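Long-range contacts in tail spike protein gp49 (Pseudomonas phage LKA1, PDB 4RU4), which serves as the phage tailspike and acts as a lyase on the O-specific polysaccharide of Pseudomonas, probably opening the way for entry into the host cell: residues Ser159-Ser164 against Val411-Thr416; Thr350-Asp355 against Ile373-Leu378; Thr417-Phe422 against Thr449-Ile454. One frame throughout, in Å; residues are numbered along the deposited sequence. Where two conformers were deposited one is given.

Contact 1: Ser159-Ser164 against Val411-Thr416; sequences SGFRTS and VLTTNT
F161 pushes its ring into the loop V411-T416, where it is touched in turn by V411, T413, N415 and T416. V411 contributes its backbone: its O lies 3.2 Å from CZ of F161, the tip of the ring, on an oblique line of approach. T413 comes next, its OG1 at 3.4 Å from the same CZ and again oblique to the ring. With chi1 at 67°, this OG1 stands in the crowded position between the backbone N and the carbonyl carbon, from where it accepts the N-H of N415 at 3.0 Å in an ST turn. A type I turn from T413 to T416, closed by T416 N to T413 O, carries the chain round so that N415 faces the ring. There CB of N415 makes a CH-pi contact, 3.6 Å from the ring centroid of F161 and only 14° off the normal, while the amide beyond is turned 59° from the ring plane. That amide slides past the ring onto G160, with OD1 at 3.3 Å from CA of G160. The backbones are joined by a water that accepts from G160 N and donates to N415 O, each at 2.8 Å. Last comes T416, whose OG1 lies at the ring edge, 3.7 Å from CZ of F161; this hydroxyl accepts from T413 N and is also bonded to I377 O. On the other side of the contact, S159 OG accepts from F161 N in a second ST turn, fixing the backbone from which the side chain leaves. The contact thus sets the loop between strands 147-151 and 168-177, in the Ig-like region, against the loop between strands 403-405 and 420-425 of the pectin lyase-like region, with strand 372-377 packing on both F161 and V411.

Contact 2: Thr350-Asp355 against Ile373-Leu378; sequences TWQGKD and ISAEIL
Two neighbouring coils of a right-handed parallel beta-helix, the fold of pectin lyase-like proteins, meet where strand T350-W351 pairs with I373-S374 and the ladder then passes through a beta bulge. The strand axes are 4.6 Å apart and run parallel to within 22°. I373 O takes two donors, from opposite faces of its carbonyl plane: OG1 of T350 at 2.8 Å, standing above the plane, and N of W351 at 3.0 Å. T350 OG1 is anti to its own backbone N (chi1 -172°), and it also accepts from NE2 of Q352 at 3.1 Å, with the hydroxyl lying in the amide plane. W351 O then accepts from A375 N. Beyond this bond the register slips by one: Q352 faces both A375 and E376, the latter in a left-handed backbone conformation, and pairing resumes at G353 with I377. The slip lets G353 N donate to E376 O at 2.9 Å, from above the carbonyl plane, and G353 O accept from L378 N, as the segment T350-D355 turns a corner of the coil. At the backbone angles of G353 (phi 85°) a CB would jam against the carbonyl O of Q352, which calls for glycine. On the core side, CD1 of I377 comes 3.4 Å from O of W351, while S374 OG sits in plane at the edge of the indole, its polar bond going to D404 O. CB of A375 sits over the face of the Q352 amide, 3.7 Å from CD. OE1 of Q352 and OE1 of E376, both acceptors, are 3.5 Å apart, and the E376 oxygen is satisfied by Y165 OH and G333 N.

Contact 3: Thr417-Phe422 against Thr449-Ile454; sequences TQPCNF and TVPVNI
F422 meets CG1 of V452 at the edge of its ring, CE2 being 4.1 Å from that methyl, and CD1 of I454 packs against its CB. The rings of F382 and W351, on preceding coils, also meet this phenyl group. The other flat groups, the amides of N421 and N453, lie on the opposite side of the sheet. They run side by side, pointing the same way and nearly coplanar, each CG anti to the carbonyl carbon (chi1 -51° and -55°). ND2 of N453 donates to OD1 of N421 at 3.0 Å, the acceptor lying in the amide plane of N453 and the bond almost straight (177°). The outer ends are held too, as N421 ND2 bonds to T381 OG1 and N453 OD1 accepts from Y483 N, and this fixes the orientation of both amides. Between the two strands, C420 N bonds to P451 O, N453 N to C420 O and F422 N to N453 O, at 2.8 to 2.9 Å. Ahead of the strands P419 lies alongside P451, and V450 CG2 touches Q418 O at 3.5 Å. A like pair in register, linked amide to amide, follows the stacking of equivalent positions in parallel beta-helices.

How the contacts relate
Contact 2 is close to both others, its centre 10 Å from that of contact 1 and 12 Å from that of contact 3, which are themselves 14 Å apart. Toward contact 1, its E376 OE2 forms a salt bridge with R162 NE at 2.7 Å. Toward contact 3, K354 NZ probably donates to Q418 OE1 at 2.9 Å, and Q418 N probably to L378 O. Contacts 1 and 3 meet by packing, T416 O being 3.7 Å from CG1 of V450. A sodium ion sits about 4 Å from the side chain of A375, whereas the calcium ion at G368 and D394 is about 11 Å from that of I373. Coil pairing and loop docking thus meet around strand 372-377.

Contact 1: Ser159-Ser164 against Val411-Thr416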
loop_
_atom_site.group_PDB
_atom_site.type_symbol
_atom_site.label_atom_id
_atom_site.label_comp_id
_atom_site.label_asym_id
_atom_site.label_seq_id
_atom_site.Cartn_x
_atom_site.Cartn_y
_atom_site.Cartn_z
ATOM N N SER B 159 -20.784 -20.038 8.613
ATOM C CA SER B 159 -19.787 -21.102 8.404
ATOM C C SER B 159 -19.995 -22.301 9.324
ATOM O O SER B 159 -20.289 -22.145 10.521
ATOM C CB SER B 159 -18.371 -20.540 8.593
ATOM O OG SER B 159 -17.426 -21.585 8.634
ATOM N N GLY B 160 -19.818 -23.506 8.782
ATOM C CA GLY B 160 -19.995 -24.699 9.568
ATOM C C GLY B 160 -18.816 -24.990 10.486
ATOM O O GLY B 160 -18.890 -25.911 11.297
ATOM N N PHE B 161 -17.725 -24.232 10.354
ATOM C CA PHE B 161 -16.517 -24.547 11.125
ATOM C C PHE B 161 -16.732 -24.347 12.636
ATOM O O PHE B 161 -16.121 -25.043 13.439
ATOM C CB PHE B 161 -15.306 -23.745 10.619
ATOM C CG PHE B 161 -14.649 -24.331 9.373
ATOM C CD1 PHE B 161 -13.761 -25.402 9.480
ATOM C CD2 PHE B 161 -14.909 -23.808 8.112
ATOM C CE1 PHE B 161 -13.145 -25.934 8.357
ATOM C CE2 PHE B 161 -14.278 -24.337 6.954
ATOM C CZ PHE B 161 -13.406 -25.408 7.093
ATOM N N ARG B 162 -17.578 -23.396 13.012
ATOM C CA ARG B 162 -17.949 -23.191 14.425
ATOM C C ARG B 162 -19.398 -22.828 14.534
ATOM O O ARG B 162 -19.927 -22.129 13.688
ATOM C CB ARG B 162 -17.133 -22.052 15.098
ATOM C CG ARG B 162 -15.637 -22.334 15.092
ATOM C CD ARG B 162 -14.870 -21.717 16.258
ATOM N NE ARG B 162 -13.457 -21.564 15.916
ATOM C CZ ARG B 162 -12.491 -21.239 16.788
ATOM N NH1 ARG B 162 -12.764 -21.087 18.084
ATOM N NH2 ARG B 162 -11.240 -21.068 16.363
ATOM N N THR B 163 -20.019 -23.317 15.612
ATOM C CA THR B 163 -21.376 -22.995 16.023
ATOM C C THR B 163 -21.689 -21.504 15.954
ATOM O O THR B 163 -22.723 -21.084 15.416
ATOM C CB THR B 163 -21.569 -23.430 17.516
ATOM O OG1 THR B 163 -21.368 -24.841 17.631
ATOM C CG2 THR B 163 -22.949 -23.066 18.042
ATOM N N SER B 164 -20.792 -20.716 16.526
ATOM C CA SER B 164 -21.010 -19.289 16.719
ATOM C C SER B 164 -20.816 -18.469 15.434
ATOM O O SER B 164 -20.996 -17.251 15.439
ATOM C CB SER B 164 -20.066 -18.762 17.805
ATOM O OG SER B 164 -18.709 -18.917 17.374
ATOM N N VAL B 411 -8.673 -28.140 7.220
ATOM C CA VAL B 411 -8.904 -26.772 6.781
ATOM C C VAL B 411 -9.806 -26.711 5.558
ATOM O O VAL B 411 -10.651 -25.814 5.426
ATOM C CB VAL B 411 -7.529 -26.121 6.430
ATOM C CG1 VAL B 411 -7.705 -24.734 5.776
ATOM C CG2 VAL B 411 -6.660 -26.033 7.678
ATOM N N LEU B 412 -9.592 -27.655 4.648
ATOM C CA LEU B 412 -10.381 -27.781 3.428
ATOM C C LEU B 412 -11.267 -29.026 3.611
ATOM O O LEU B 412 -10.845 -30.165 3.371
ATOM C CB LEU B 412 -9.449 -27.889 2.205
ATOM C CG LEU B 412 -8.538 -26.674 1.890
ATOM C CD1 LEU B 412 -7.515 -26.941 0.725
ATOM C CD2 LEU B 412 -9.337 -25.396 1.623
ATOM N N THR B 413 -12.481 -28.809 4.118
ATOM C CA THR B 413 -13.293 -29.919 4.609
ATOM C C THR B 413 -14.696 -29.792 4.056
ATOM O O THR B 413 -14.950 -28.934 3.216
ATOM C CB THR B 413 -13.379 -29.863 6.151
ATOM O OG1 THR B 413 -14.134 -28.703 6.535
ATOM C CG2 THR B 413 -11.971 -29.771 6.779
ATOM N N THR B 414 -15.631 -30.583 4.580
ATOM C CA THR B 414 -17.018 -30.452 4.149
ATOM C C THR B 414 -17.601 -29.073 4.491
ATOM O O THR B 414 -18.656 -28.683 3.972
ATOM C CB THR B 414 -17.926 -31.564 4.740
ATOM O OG1 THR B 414 -17.940 -31.465 6.167
ATOM C CG2 THR B 414 -17.420 -32.947 4.341
ATOM N N ASN B 415 -16.918 -28.326 5.352
ATOM C CA ASN B 415 -17.358 -26.963 5.683
ATOM C C ASN B 415 -16.818 -25.891 4.708
ATOM O O ASN B 415 -17.211 -24.720 4.762
ATOM C CB ASN B 415 -16.984 -26.622 7.138
ATOM C CG ASN B 415 -17.817 -27.393 8.147
ATOM O OD1 ASN B 415 -19.045 -27.454 8.017
ATOM N ND2 ASN B 415 -17.162 -27.981 9.161
ATOM N N THR B 416 -15.918 -26.294 3.822
ATOM C CA THR B 416 -15.423 -25.412 2.745
ATOM C C THR B 416 -16.385 -25.544 1.584
ATOM O O THR B 416 -16.316 -26.521 0.819
ATOM C CB THR B 416 -14.030 -25.855 2.272
ATOM O OG1 THR B 416 -13.134 -25.900 3.400
ATOM C CG2 THR B 416 -13.473 -24.876 1.212
HETATM O O HOH W 1 -19.570 -23.986 6.006
#

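Contact 2: Thr350-Asp355 against Ile373-Leu378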
loop_
_atom_site.group_PDB
_atom_site.type_symbol
_atom_site.label_atom_id
_atom_site.label_comp_id
_atom_site.label_asym_id
_atom_site.label_seq_id
_atom_site.Cartn_x
_atom_site.Cartn_y
_atom_site.Cartn_z
ATOM N N THR B 350 -2.487 -15.455 9.244
ATOM C CA THR B 350 -3.409 -16.533 8.902
ATOM C C THR B 350 -4.466 -16.144 7.866
ATOM O O THR B 350 -4.912 -14.999 7.806
ATOM C CB THR B 350 -4.154 -17.081 10.174
ATOM O OG1 THR B 350 -4.918 -18.252 9.833
ATOM C CG2 THR B 350 -5.126 -16.043 10.684
ATOM N N TRP B 351 -4.852 -17.127 7.058
ATOM C CA TRP B 351 -5.988 -17.017 6.156
ATOM C C TRP B 351 -7.098 -17.881 6.754
ATOM O O TRP B 351 -6.906 -19.083 6.909
ATOM C CB TRP B 351 -5.604 -17.658 4.827
ATOM C CG TRP B 351 -4.868 -16.824 3.824
ATOM C CD1 TRP B 351 -4.923 -15.457 3.638
ATOM C CD2 TRP B 351 -3.975 -17.330 2.831
ATOM N NE1 TRP B 351 -4.123 -15.098 2.562
ATOM C CE2 TRP B 351 -3.558 -16.234 2.035
ATOM C CE3 TRP B 351 -3.528 -18.618 2.508
ATOM C CZ2 TRP B 351 -2.698 -16.380 0.959
ATOM C CZ3 TRP B 351 -2.674 -18.767 1.424
ATOM C CH2 TRP B 351 -2.265 -17.653 0.668
ATOM N N GLN B 352 -8.249 -17.286 7.053
ATOM C CA GLN B 352 -9.414 -18.008 7.536
ATOM C C GLN B 352 -10.648 -17.267 6.999
ATOM O O GLN B 352 -10.582 -16.071 6.715
ATOM C CB GLN B 352 -9.450 -17.997 9.080
ATOM C CG GLN B 352 -8.174 -18.490 9.725
ATOM C CD GLN B 352 -8.304 -18.790 11.207
ATOM O OE1 GLN B 352 -9.391 -19.080 11.701
ATOM N NE2 GLN B 352 -7.163 -18.751 11.927
ATOM N N GLY B 353 -11.784 -17.948 6.902
ATOM C CA GLY B 353 -13.016 -17.269 6.517
ATOM C C GLY B 353 -13.160 -17.157 5.012
ATOM O O GLY B 353 -13.158 -18.163 4.325
ATOM N N LYS B 354 -13.266 -15.940 4.492
ATOM C CA LYS B 354 -13.536 -15.736 3.056
ATOM C C LYS B 354 -13.037 -14.384 2.610
ATOM O O LYS B 354 -13.292 -13.400 3.286
ATOM C CB LYS B 354 -15.050 -15.809 2.785
ATOM C CG LYS B 354 -15.464 -15.406 1.324
ATOM C CD LYS B 354 -16.961 -15.704 1.042
ATOM C CE LYS B 354 -17.446 -15.119 -0.290
ATOM N NZ LYS B 354 -18.934 -15.390 -0.456
ATOM N N ASP B 355 -12.353 -14.329 1.464
ATOM C CA ASP B 355 -11.901 -13.056 0.882
ATOM C C ASP B 355 -11.018 -12.264 1.851
ATOM O O ASP B 355 -11.397 -11.186 2.335
ATOM C CB ASP B 355 -13.096 -12.210 0.389
ATOM C CG ASP B 355 -13.844 -12.882 -0.760
ATOM O OD1 ASP B 355 -13.294 -13.834 -1.360
ATOM O OD2 ASP B 355 -14.990 -12.472 -1.053
ATOM N N ILE B 373 -0.449 -19.414 7.798
ATOM C CA ILE B 373 -1.162 -20.679 8.033
ATOM C C ILE B 373 -2.675 -20.499 7.803
ATOM O O ILE B 373 -3.215 -19.403 7.976
ATOM C CB ILE B 373 -0.856 -21.253 9.456
ATOM C CG1 ILE B 373 -1.341 -22.701 9.584
ATOM C CG2 ILE B 373 -1.472 -20.362 10.558
ATOM C CD1 ILE B 373 -0.674 -23.489 10.697
ATOM N N SER B 374 -3.378 -21.555 7.408
ATOM C CA SER B 374 -4.808 -21.403 7.169
ATOM C C SER B 374 -5.633 -22.207 8.178
ATOM O O SER B 374 -5.140 -23.127 8.790
ATOM C CB SER B 374 -5.150 -21.874 5.754
ATOM O OG SER B 374 -4.321 -21.242 4.788
ATOM N N ALA B 375 -6.907 -21.851 8.319
ATOM C CA ALA B 375 -7.877 -22.647 9.076
ATOM C C ALA B 375 -9.252 -22.191 8.646
ATOM O O ALA B 375 -9.395 -21.044 8.217
ATOM C CB ALA B 375 -7.715 -22.425 10.582
ATOM N N GLU B 376 -10.250 -23.056 8.769
ATOM C CA GLU B 376 -11.639 -22.611 8.707
ATOM C C GLU B 376 -11.908 -21.844 7.417
ATOM O O GLU B 376 -12.521 -20.753 7.423
ATOM C CB GLU B 376 -11.995 -21.769 9.963
ATOM C CG GLU B 376 -11.704 -22.507 11.284
ATOM C CD GLU B 376 -12.231 -21.794 12.551
ATOM O OE1 GLU B 376 -12.415 -20.550 12.534
ATOM O OE2 GLU B 376 -12.416 -22.480 13.590
ATOM N N ILE B 377 -11.431 -22.413 6.307
ATOM C CA ILE B 377 -11.603 -21.806 4.990
ATOM C C ILE B 377 -13.020 -22.091 4.480
ATOM O O ILE B 377 -13.358 -23.234 4.154
ATOM C CB ILE B 377 -10.532 -22.316 3.977
ATOM C CG1 ILE B 377 -9.126 -21.860 4.425
ATOM C CG2 ILE B 377 -10.842 -21.831 2.564
ATOM C CD1 ILE B 377 -8.916 -20.324 4.406
ATOM N N LEU B 378 -13.850 -21.053 4.419
ATOM C CA LEU B 378 -15.193 -21.190 3.854
ATOM C C LEU B 378 -15.101 -21.292 2.319
ATOM O O LEU B 378 -15.824 -22.069 1.664
ATOM C CB LEU B 378 -16.083 -19.994 4.247
ATOM C CG LEU B 378 -17.541 -20.075 3.777
ATOM C CD1 LEU B 378 -18.297 -21.183 4.518
ATOM C CD2 LEU B 378 -18.282 -18.735 3.933
#

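Contact 3: Thr417-Phe422 against Thr449-Ile454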
loop_
_atom_site.group_PDB
_atom_site.type_symbol
_atom_site.label_atom_id
_atom_site.label_comp_id
_atom_site.label_asym_id
_atom_site.label_seq_id
_atom_site.Cartn_x
_atom_site.Cartn_y
_atom_site.Cartn_z
ATOM N N THR B 417 -17.315 -24.599 1.466
ATOM C CA THR B 417 -18.449 -24.818 0.572
ATOM C C THR B 417 -18.394 -23.985 -0.702
ATOM O O THR B 417 -19.260 -24.132 -1.553
ATOM C CB THR B 417 -19.781 -24.519 1.300
ATOM O OG1 THR B 417 -19.760 -23.156 1.728
ATOM C CG2 THR B 417 -19.922 -25.400 2.529
ATOM N N GLN B 418 -17.395 -23.112 -0.838
ATOM C CA GLN B 418 -17.268 -22.267 -2.009
ATOM C C GLN B 418 -15.885 -22.457 -2.659
ATOM O O GLN B 418 -14.916 -22.767 -1.972
ATOM C CB GLN B 418 -17.509 -20.801 -1.623
ATOM C CG GLN B 418 -18.909 -20.537 -1.032
ATOM C CD GLN B 418 -19.077 -19.095 -0.507
ATOM O OE1 GLN B 418 -18.428 -18.167 -0.986
ATOM N NE2 GLN B 418 -19.951 -18.918 0.486
ATOM N N PRO B 419 -15.795 -22.288 -3.985
ATOM C CA PRO B 419 -14.504 -22.431 -4.662
ATOM C C PRO B 419 -13.444 -21.552 -3.987
ATOM O O PRO B 419 -13.779 -20.424 -3.577
ATOM C CB PRO B 419 -14.798 -21.917 -6.073
ATOM C CG PRO B 419 -16.249 -22.232 -6.284
ATOM C CD PRO B 419 -16.888 -21.977 -4.930
ATOM N N CYS B 420 -12.213 -22.062 -3.865
ATOM C CA CYS B 420 -11.113 -21.333 -3.210
ATOM C C CYS B 420 -10.072 -20.899 -4.217
ATOM O O CYS B 420 -9.678 -21.692 -5.058
ATOM C CB CYS B 420 -10.400 -22.246 -2.209
ATOM S SG CYS B 420 -11.440 -22.827 -0.872
ATOM N N ASN B 421 -9.600 -19.655 -4.107
ATOM C CA ASN B 421 -8.480 -19.194 -4.932
ATOM C C ASN B 421 -7.361 -18.736 -3.996
ATOM O O ASN B 421 -7.561 -17.829 -3.200
ATOM C CB ASN B 421 -8.922 -18.011 -5.794
ATOM C CG ASN B 421 -10.169 -18.300 -6.555
ATOM O OD1 ASN B 421 -10.259 -19.311 -7.240
ATOM N ND2 ASN B 421 -11.154 -17.430 -6.434
ATOM N N PHE B 422 -6.208 -19.385 -4.052
ATOM C CA PHE B 422 -5.085 -18.960 -3.232
ATOM C C PHE B 422 -4.076 -18.281 -4.131
ATOM O O PHE B 422 -3.545 -18.906 -5.068
ATOM C CB PHE B 422 -4.470 -20.175 -2.514
ATOM C CG PHE B 422 -5.393 -20.771 -1.502
ATOM C CD1 PHE B 422 -5.551 -20.157 -0.266
ATOM C CD2 PHE B 422 -6.173 -21.882 -1.801
ATOM C CE1 PHE B 422 -6.435 -20.661 0.657
ATOM C CE2 PHE B 422 -7.032 -22.405 -0.849
ATOM C CZ PHE B 422 -7.169 -21.778 0.367
ATOM N N THR B 449 -15.031 -30.624 -1.602
ATOM C CA THR B 449 -15.222 -31.087 -2.965
ATOM C C THR B 449 -15.190 -29.943 -3.979
ATOM O O THR B 449 -15.405 -30.155 -5.170
ATOM C CB THR B 449 -16.532 -31.863 -3.108
ATOM O OG1 THR B 449 -17.629 -31.023 -2.698
ATOM C CG2 THR B 449 -16.474 -33.144 -2.256
ATOM N N VAL B 450 -14.858 -28.741 -3.517
ATOM C CA VAL B 450 -14.854 -27.563 -4.389
ATOM C C VAL B 450 -13.547 -27.368 -5.184
ATOM O O VAL B 450 -12.504 -27.922 -4.832
ATOM C CB VAL B 450 -15.125 -26.279 -3.556
ATOM C CG1 VAL B 450 -16.506 -26.340 -2.877
ATOM C CG2 VAL B 450 -14.009 -26.066 -2.531
ATOM N N PRO B 451 -13.599 -26.571 -6.274
ATOM C CA PRO B 451 -12.341 -26.212 -6.932
ATOM C C PRO B 451 -11.399 -25.498 -5.953
ATOM O O PRO B 451 -11.850 -24.651 -5.187
ATOM C CB PRO B 451 -12.782 -25.235 -8.030
ATOM C CG PRO B 451 -14.224 -25.682 -8.365
ATOM C CD PRO B 451 -14.768 -25.981 -6.958
ATOM N N VAL B 452 -10.133 -25.899 -5.960
ATOM C CA VAL B 452 -9.069 -25.222 -5.228
ATOM C C VAL B 452 -8.004 -24.795 -6.239
ATOM O O VAL B 452 -7.234 -25.622 -6.750
ATOM C CB VAL B 452 -8.459 -26.161 -4.171
ATOM C CG1 VAL B 452 -7.234 -25.526 -3.481
ATOM C CG2 VAL B 452 -9.529 -26.522 -3.141
ATOM N N ASN B 453 -7.965 -23.495 -6.511
ATOM C CA ASN B 453 -7.093 -22.916 -7.527
ATOM C C ASN B 453 -5.888 -22.210 -6.905
ATOM O O ASN B 453 -6.018 -21.550 -5.870
ATOM C CB ASN B 453 -7.906 -21.900 -8.338
ATOM C CG ASN B 453 -9.164 -22.516 -8.926
ATOM O OD1 ASN B 453 -9.102 -23.576 -9.556
ATOM N ND2 ASN B 453 -10.316 -21.887 -8.683
ATOM N N ILE B 454 -4.727 -22.335 -7.547
ATOM C CA ILE B 454 -3.486 -21.768 -7.025
ATOM C C ILE B 454 -2.882 -20.887 -8.089
ATOM O O ILE B 454 -2.682 -21.330 -9.236
ATOM C CB ILE B 454 -2.410 -22.859 -6.723
ATOM C CG1 ILE B 454 -2.961 -23.999 -5.861
ATOM C CG2 ILE B 454 -1.171 -22.232 -6.076
ATOM C CD1 ILE B 454 -3.480 -23.586 -4.561
#